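Local coordinates for protein cytosol aminopeptidase (Staphylococcus aureus subsp. aureus, PDB 3KZW) that probably removes amino-terminal residues, leucine among them, from peptides as a metal-dependent leucyl aminopeptidase that assembles from six subunits, at residues D419-V431 / G502-Q514. Residues are numbered along the deposited sequence; the frame is centred on the assembly and turned at random.
Sequences DILQISSEVDEMV and GFMIPTIVQWLKQ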
ATOM      1  N   ASP A 419      36.598  -9.843  21.353  1.00  2.85           N
ATOM      2  CA  ASP A 419      36.456 -10.555  22.619  1.00  3.10           C
ATOM      3  C   ASP A 419      34.990 -10.761  22.963  1.00  2.97           C
ATOM      4  O   ASP A 419      34.599 -11.838  23.412  1.00  3.05           O
ATOM      5  CB  ASP A 419      37.159  -9.801  23.750  1.00  3.29           C
ATOM      6  CG  ASP A 419      38.653  -9.695  23.537  1.00  4.17           C
ATOM      7  OD1 ASP A 419      39.227 -10.576  22.856  1.00  4.82           O
ATOM      8  OD2 ASP A 419      39.257  -8.728  24.050  1.00  5.58           O
ATOM      9  N   ILE A 420      34.185  -9.725  22.736  1.00  2.79           N
ATOM     10  CA  ILE A 420      32.757  -9.769  23.030  1.00  2.71           C
ATOM     11  C   ILE A 420      32.017 -10.730  22.095  1.00  2.75           C
ATOM     12  O   ILE A 420      31.136 -11.477  22.536  1.00  2.77           O
ATOM     13  CB  ILE A 420      32.133  -8.351  23.022  1.00  2.68           C
ATOM     14  CG1 ILE A 420      32.584  -7.585  24.269  1.00  2.60           C
ATOM     15  CG2 ILE A 420      30.603  -8.411  22.966  1.00  2.63           C
ATOM     16  CD1 ILE A 420      32.354  -6.099  24.197  1.00  2.72           C
ATOM     17  N   LEU A 421      32.394 -10.726  20.816  1.00  2.69           N
ATOM     18  CA  LEU A 421      31.828 -11.662  19.845  1.00  2.65           C
ATOM     19  C   LEU A 421      32.140 -13.112  20.215  1.00  2.65           C
ATOM     20  O   LEU A 421      31.335 -14.007  19.962  1.00  2.73           O
ATOM     21  CB  LEU A 421      32.322 -11.355  18.427  1.00  2.66           C
ATOM     22  CG  LEU A 421      31.895 -10.044  17.755  1.00  2.64           C
ATOM     23  CD1 LEU A 421      32.637  -9.865  16.442  1.00  2.69           C
ATOM     24  CD2 LEU A 421      30.389  -9.973  17.533  1.00  2.59           C
ATOM     25  N   GLN A 422      33.306 -13.333  20.818  1.00  2.64           N
ATOM     26  CA  GLN A 422      33.683 -14.654  21.323  1.00  2.70           C
ATOM     27  C   GLN A 422      32.884 -15.041  22.561  1.00  2.71           C
ATOM     28  O   GLN A 422      32.335 -16.142  22.632  1.00  2.77           O
ATOM     29  CB  GLN A 422      35.183 -14.719  21.630  1.00  2.68           C
ATOM     30  CG  GLN A 422      35.999 -15.481  20.597  1.00  2.82           C
ATOM     31  CD  GLN A 422      35.683 -16.970  20.586  1.00  2.92           C
ATOM     32  OE1 GLN A 422      35.616 -17.610  21.638  1.00  2.84           O
ATOM     33  NE2 GLN A 422      35.487 -17.526  19.391  1.00  2.96           N
ATOM     34  N   ILE A 423      32.828 -14.127  23.529  1.00  2.70           N
ATOM     35  CA  ILE A 423      32.131 -14.350  24.794  1.00  2.66           C
ATOM     36  C   ILE A 423      30.651 -14.651  24.559  1.00  2.67           C
ATOM     37  O   ILE A 423      30.104 -15.583  25.148  1.00  2.67           O
ATOM     38  CB  ILE A 423      32.304 -13.141  25.754  1.00  2.67           C
ATOM     39  CG1 ILE A 423      33.712 -13.137  26.356  1.00  2.58           C
ATOM     40  CG2 ILE A 423      31.248 -13.155  26.860  1.00  2.65           C
ATOM     41  CD1 ILE A 423      34.163 -11.784  26.881  1.00  2.63           C
ATOM     42  N   SER A 424      30.023 -13.871  23.682  1.00  2.68           N
ATOM     43  CA  SER A 424      28.596 -14.016  23.387  1.00  2.64           C
ATOM     44  C   SER A 424      28.259 -15.388  22.810  1.00  2.62           C
ATOM     45  O   SER A 424      27.248 -15.980  23.173  1.00  2.66           O
ATOM     46  CB  SER A 424      28.119 -12.911  22.448  1.00  2.61           C
ATOM     47  OG  SER A 424      28.640 -13.090  21.145  1.00  2.72           O
ATOM     48  N   SER A 425      29.118 -15.893  21.927  1.00  2.64           N
ATOM     49  CA  SER A 425      28.907 -17.202  21.309  1.00  2.65           C
ATOM     50  C   SER A 425      29.048 -18.334  22.324  1.00  2.66           C
ATOM     51  O   SER A 425      28.559 -19.441  22.101  1.00  2.70           O
ATOM     52  CB  SER A 425      29.863 -17.410  20.132  1.00  2.62           C
ATOM     53  OG  SER A 425      31.206 -17.501  20.571  1.00  2.66           O
ATOM     54  N   GLU A 426      29.709 -18.041  23.440  1.00  2.66           N
ATOM     55  CA  GLU A 426      29.916 -19.013  24.513  1.00  2.67           C
ATOM     56  C   GLU A 426      28.799 -18.997  25.560  1.00  2.69           C
ATOM     57  O   GLU A 426      28.652 -19.956  26.324  1.00  2.71           O
ATOM     58  CB  GLU A 426      31.268 -18.781  25.186  1.00  2.65           C
ATOM     59  CG  GLU A 426      32.465 -19.147  24.317  1.00  2.74           C
ATOM     60  CD  GLU A 426      33.788 -18.660  24.886  1.00  2.90           C
ATOM     61  OE1 GLU A 426      33.776 -17.941  25.913  1.00  2.94           O
ATOM     62  OE2 GLU A 426      34.844 -18.995  24.300  1.00  2.93           O
ATOM     63  N   VAL A 427      28.022 -17.914  25.595  1.00  2.69           N
ATOM     64  CA  VAL A 427      26.929 -17.772  26.564  1.00  2.65           C
ATOM     65  C   VAL A 427      25.542 -17.767  25.910  1.00  2.63           C
ATOM     66  O   VAL A 427      24.585 -17.211  26.458  1.00  2.63           O
ATOM     67  CB  VAL A 427      27.109 -16.532  27.492  1.00  2.65           C
ATOM     68  CG1 VAL A 427      28.346 -16.689  28.373  1.00  2.63           C
ATOM     69  CG2 VAL A 427      27.166 -15.236  26.689  1.00  2.65           C
ATOM     70  N   ASP A 428      25.451 -18.406  24.744  1.00  2.63           N
ATOM     71  CA  ASP A 428      24.194 -18.579  24.001  1.00  2.66           C
ATOM     72  C   ASP A 428      23.496 -17.261  23.632  1.00  2.66           C
ATOM     73  O   ASP A 428      22.275 -17.132  23.755  1.00  2.71           O
ATOM     74  CB  ASP A 428      23.239 -19.528  24.748  1.00  2.66           C
ATOM     75  CG  ASP A 428      22.089 -20.009  23.878  1.00  2.75           C
ATOM     76  OD1 ASP A 428      22.343 -20.423  22.727  1.00  2.80           O
ATOM     77  OD2 ASP A 428      20.928 -19.973  24.346  1.00  2.70           O
ATOM     78  N   GLU A 429      24.280 -16.281  23.190  1.00  2.64           N
ATOM     79  CA  GLU A 429      23.739 -15.015  22.701  1.00  2.64           C
ATOM     80  C   GLU A 429      24.335 -14.674  21.338  1.00  2.65           C
ATOM     81  O   GLU A 429      25.529 -14.411  21.216  1.00  2.71           O
ATOM     82  CB  GLU A 429      23.970 -13.878  23.705  1.00  2.60           C
ATOM     83  CG  GLU A 429      23.099 -13.974  24.957  1.00  2.77           C
ATOM     84  CD  GLU A 429      23.016 -12.669  25.743  1.00  2.89           C
ATOM     85  OE1 GLU A 429      24.070 -12.081  26.077  1.00  2.89           O
ATOM     86  OE2 GLU A 429      21.882 -12.243  26.045  1.00  2.94           O
ATOM     87  N   MET A 430      23.493 -14.693  20.311  1.00  2.65           N
ATOM     88  CA  MET A 430      23.940 -14.440  18.949  1.00  2.64           C
ATOM     89  C   MET A 430      24.155 -12.952  18.675  1.00  2.64           C
ATOM     90  O   MET A 430      23.208 -12.166  18.630  1.00  2.67           O
ATOM     91  CB  MET A 430      22.973 -15.059  17.939  1.00  2.61           C
ATOM     92  CG  MET A 430      23.056 -16.573  17.881  1.00  2.59           C
ATOM     93  SD  MET A 430      22.050 -17.277  16.569  1.00  3.02           S
ATOM     94  CE  MET A 430      20.396 -17.121  17.252  1.00  2.68           C
ATOM     95  N   VAL A 431      25.422 -12.578  18.513  1.00  2.67           N
ATOM     96  CA  VAL A 431      25.816 -11.209  18.188  1.00  2.64           C
ATOM     97  C   VAL A 431      26.779 -11.261  17.006  1.00  2.61           C
ATOM     98  O   VAL A 431      27.730 -12.040  17.011  1.00  2.60           O
ATOM     99  CB  VAL A 431      26.501 -10.500  19.388  1.00  2.66           C
ATOM    100  CG1 VAL A 431      26.724  -9.027  19.084  1.00  2.63           C
ATOM    101  CG2 VAL A 431      25.676 -10.647  20.665  1.00  2.69           C
ATOM    102  N   GLY A 502      16.239  -9.607  28.159  1.00  2.65           N
ATOM    103  CA  GLY A 502      17.397  -9.141  28.922  1.00  2.60           C
ATOM    104  C   GLY A 502      18.675  -9.362  28.133  1.00  2.66           C
ATOM    105  O   GLY A 502      19.746  -9.567  28.707  1.00  2.68           O
ATOM    106  N   PHE A 503      18.551  -9.312  26.809  1.00  2.66           N
ATOM    107  CA  PHE A 503      19.648  -9.608  25.890  1.00  2.69           C
ATOM    108  C   PHE A 503      20.877  -8.739  26.140  1.00  2.70           C
ATOM    109  O   PHE A 503      20.755  -7.550  26.447  1.00  2.71           O
ATOM    110  CB  PHE A 503      19.176  -9.453  24.441  1.00  2.69           C
ATOM    111  CG  PHE A 503      19.927 -10.309  23.465  1.00  2.68           C
ATOM    112  CD1 PHE A 503      19.632 -11.664  23.337  1.00  2.59           C
ATOM    113  CD2 PHE A 503      20.930  -9.762  22.671  1.00  2.70           C
ATOM    114  CE1 PHE A 503      20.329 -12.462  22.434  1.00  2.63           C
ATOM    115  CE2 PHE A 503      21.633 -10.554  21.763  1.00  2.71           C
ATOM    116  CZ  PHE A 503      21.330 -11.904  21.644  1.00  2.68           C
ATOM    117  N   MET A 504      22.052  -9.357  26.006  1.00  2.65           N
ATOM    118  CA  MET A 504      23.361  -8.715  26.209  1.00  2.68           C
ATOM    119  C   MET A 504      23.868  -8.751  27.651  1.00  2.70           C
ATOM    120  O   MET A 504      25.079  -8.744  27.874  1.00  2.78           O
ATOM    121  CB  MET A 504      23.408  -7.276  25.662  1.00  2.70           C
ATOM    122  CG  MET A 504      23.307  -7.151  24.142  1.00  2.69           C
ATOM    123  SD  MET A 504      24.468  -8.166  23.212  1.00  2.90           S
ATOM    124  CE  MET A 504      26.047  -7.527  23.792  1.00  2.72           C
ATOM    125  N   ILE A 505      22.953  -8.778  28.620  1.00  2.70           N
ATOM    126  CA  ILE A 505      23.329  -8.811  30.041  1.00  2.65           C
ATOM    127  C   ILE A 505      24.292  -9.965  30.368  1.00  2.67           C
ATOM    128  O   ILE A 505      25.335  -9.722  30.975  1.00  2.75           O
ATOM    129  CB  ILE A 505      22.098  -8.798  30.996  1.00  2.67           C
ATOM    130  CG1 ILE A 505      21.269  -7.526  30.782  1.00  2.65           C
ATOM    131  CG2 ILE A 505      22.539  -8.911  32.460  1.00  2.56           C
ATOM    132  CD1 ILE A 505      19.912  -7.537  31.465  1.00  2.60           C
ATOM    133  N   PRO A 506      23.966 -11.212  29.949  1.00  2.68           N
ATOM    134  CA  PRO A 506      24.917 -12.308  30.182  1.00  2.66           C
ATOM    135  C   PRO A 506      26.291 -12.069  29.547  1.00  2.66           C
ATOM    136  O   PRO A 506      27.310 -12.352  30.179  1.00  2.70           O
ATOM    137  CB  PRO A 506      24.235 -13.512  29.523  1.00  2.64           C
ATOM    138  CG  PRO A 506      22.796 -13.184  29.543  1.00  2.67           C
ATOM    139  CD  PRO A 506      22.721 -11.705  29.330  1.00  2.66           C
ATOM    140  N   THR A 507      26.307 -11.549  28.320  1.00  2.61           N
ATOM    141  CA  THR A 507      27.544 -11.297  27.583  1.00  2.62           C
ATOM    142  C   THR A 507      28.425 -10.238  28.252  1.00  2.63           C
ATOM    143  O   THR A 507      29.616 -10.467  28.473  1.00  2.64           O
ATOM    144  CB  THR A 507      27.257 -10.913  26.107  1.00  2.61           C
ATOM    145  OG1 THR A 507      26.612 -12.007  25.446  1.00  2.57           O
ATOM    146  CG2 THR A 507      28.548 -10.572  25.360  1.00  2.60           C
ATOM    147  N   ILE A 508      27.834  -9.091  28.579  1.00  2.62           N
ATOM    148  CA  ILE A 508      28.583  -7.969  29.149  1.00  2.66           C
ATOM    149  C   ILE A 508      29.086  -8.273  30.561  1.00  2.66           C
ATOM    150  O   ILE A 508      30.223  -7.938  30.899  1.00  2.71           O
ATOM    151  CB  ILE A 508      27.766  -6.644  29.111  1.00  2.66           C
ATOM    152  CG1 ILE A 508      27.319  -6.316  27.678  1.00  2.65           C
ATOM    153  CG2 ILE A 508      28.560  -5.477  29.717  1.00  2.66           C
ATOM    154  CD1 ILE A 508      28.457  -6.144  26.660  1.00  2.61           C
ATOM    155  N   VAL A 509      28.246  -8.916  31.369  1.00  2.62           N
ATOM    156  CA  VAL A 509      28.637  -9.336  32.716  1.00  2.65           C
ATOM    157  C   VAL A 509      29.858 -10.259  32.663  1.00  2.65           C
ATOM    158  O   VAL A 509      30.823 -10.073  33.415  1.00  2.68           O
ATOM    159  CB  VAL A 509      27.458 -10.004  33.483  1.00  2.66           C
ATOM    160  CG1 VAL A 509      27.945 -10.740  34.734  1.00  2.62           C
ATOM    161  CG2 VAL A 509      26.417  -8.963  33.859  1.00  2.65           C
ATOM    162  N   GLN A 510      29.815 -11.234  31.759  1.00  2.60           N
ATOM    163  CA  GLN A 510      30.929 -12.152  31.553  1.00  2.66           C
ATOM    164  C   GLN A 510      32.202 -11.408  31.136  1.00  2.66           C
ATOM    165  O   GLN A 510      33.294 -11.732  31.603  1.00  2.70           O
ATOM    166  CB  GLN A 510      30.554 -13.222  30.521  1.00  2.65           C
ATOM    167  CG  GLN A 510      31.589 -14.328  30.325  1.00  2.63           C
ATOM    168  CD  GLN A 510      31.914 -15.071  31.606  1.00  2.80           C
ATOM    169  OE1 GLN A 510      33.084 -15.209  31.968  1.00  2.78           O
ATOM    170  NE2 GLN A 510      30.881 -15.548  32.303  1.00  2.72           N
ATOM    171  N   TRP A 511      32.042 -10.410  30.267  1.00  2.64           N
ATOM    172  CA  TRP A 511      33.148  -9.567  29.824  1.00  2.64           C
ATOM    173  C   TRP A 511      33.708  -8.724  30.968  1.00  2.67           C
ATOM    174  O   TRP A 511      34.926  -8.565  31.091  1.00  2.70           O
ATOM    175  CB  TRP A 511      32.714  -8.669  28.662  1.00  2.63           C
ATOM    176  CG  TRP A 511      33.807  -7.767  28.171  1.00  2.69           C
ATOM    177  CD1 TRP A 511      34.828  -8.100  27.327  1.00  2.69           C
ATOM    178  CD2 TRP A 511      33.995  -6.386  28.505  1.00  2.71           C
ATOM    179  NE1 TRP A 511      35.636  -7.011  27.111  1.00  2.74           N
ATOM    180  CE2 TRP A 511      35.150  -5.946  27.822  1.00  2.73           C
ATOM    181  CE3 TRP A 511      33.298  -5.477  29.313  1.00  2.72           C
ATOM    182  CZ2 TRP A 511      35.628  -4.632  27.922  1.00  2.73           C
ATOM    183  CZ3 TRP A 511      33.775  -4.170  29.415  1.00  2.73           C
ATOM    184  CH2 TRP A 511      34.930  -3.763  28.721  1.00  2.73           C
ATOM    185  N   LEU A 512      32.813  -8.189  31.796  1.00  2.68           N
ATOM    186  CA  LEU A 512      33.203  -7.393  32.963  1.00  2.69           C
ATOM    187  C   LEU A 512      33.961  -8.219  33.996  1.00  2.67           C
ATOM    188  O   LEU A 512      34.839  -7.700  34.684  1.00  2.73           O
ATOM    189  CB  LEU A 512      31.979  -6.744  33.615  1.00  2.66           C
ATOM    190  CG  LEU A 512      31.318  -5.551  32.919  1.00  2.66           C
ATOM    191  CD1 LEU A 512      30.049  -5.171  33.658  1.00  2.66           C
ATOM    192  CD2 LEU A 512      32.260  -4.356  32.818  1.00  2.64           C
ATOM    193  N   LYS A 513      33.614  -9.499  34.098  1.00  2.68           N
ATOM    194  CA  LYS A 513      34.292 -10.430  35.000  1.00  2.69           C
ATOM    195  C   LYS A 513      35.754 -10.657  34.620  1.00  2.67           C
ATOM    196  O   LYS A 513      36.550 -11.098  35.448  1.00  2.75           O
ATOM    197  CB  LYS A 513      33.560 -11.775  35.032  1.00  2.68           C
ATOM    198  CG  LYS A 513      32.322 -11.805  35.924  1.00  2.67           C
ATOM    199  CD  LYS A 513      31.585 -13.142  35.827  1.00  2.70           C
ATOM    200  CE  LYS A 513      32.373 -14.275  36.480  1.00  2.83           C
ATOM    201  NZ  LYS A 513      31.689 -15.591  36.325  1.00  2.89           N
ATOM    202  N   GLN A 514      36.098 -10.346  33.372  1.00  2.68           N
ATOM    203  CA  GLN A 514      37.434 -10.602  32.841  1.00  2.70           C
ATOM    204  C   GLN A 514      38.335  -9.361  32.789  1.00  2.73           C
ATOM    205  O   GLN A 514      39.401  -9.391  32.164  1.00  2.81           O
ATOM    206  CB  GLN A 514      37.330 -11.251  31.460  1.00  2.66           C
ATOM    207  CG  GLN A 514      36.686 -12.636  31.476  1.00  2.73           C
ATOM    208  CD  GLN A 514      36.436 -13.195  30.082  1.00  2.86           C
ATOM    209  OE1 GLN A 514      36.952 -12.680  29.085  1.00  2.86           O
ATOM    210  NE2 GLN A 514      35.643 -14.260  30.009  1.00  2.75           N
TER
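Glu429 meets Thr507 because the glutamate's CG lies anti to its carbonyl carbon (chi1 -72°) and the chain runs extended from there, while Thr507 also sets OG1 anti to its carbonyl carbon, beside its own backbone N. The carboxylate thus arrives at the start of helix 505-512, and three bonds grip it. Thr507 OG1 donates to the anti lone pair of Glu429 OE1 at 2.6 Å, and Thr507 N reaches the same oxygen at 3.2 Å. Met504 N, at the N-cap position, gives a straighter bond to Glu429 OE2 (2.9 Å, 156°). Both amides come from the syn side, tilted well out of the carboxylate plane. With these amides fixing its rotation, the buried group would probably be stabilised as an anion by the helix N-terminus. OE2 also sits 3.6 Å above one face of the Phe503 ring, toward the rim, and Met430 O lies at the ring's edge.

Farther along, the contact turns apolar. Ile420 CG1 rests over the face of the Trp511 five-membered ring, a CH-pi contact 4.1 Å from its centroid, whereas Ile423 CD1 comes in plane at the indole edge, 3.8 Å from Trp511 CD1. Ile423 CG2 packs against Gln510 CG.

The axes of helix segments 419-426 and 505-512 approach to 8.9 Å, their N-to-C directions 120° apart. Ile420 and Trp511 both reach Met388 on strand 386-391 of the catalytic domain's sheet; helices 188-208 and 308-322 flank helix 505-512 through Ile200 and Ile316.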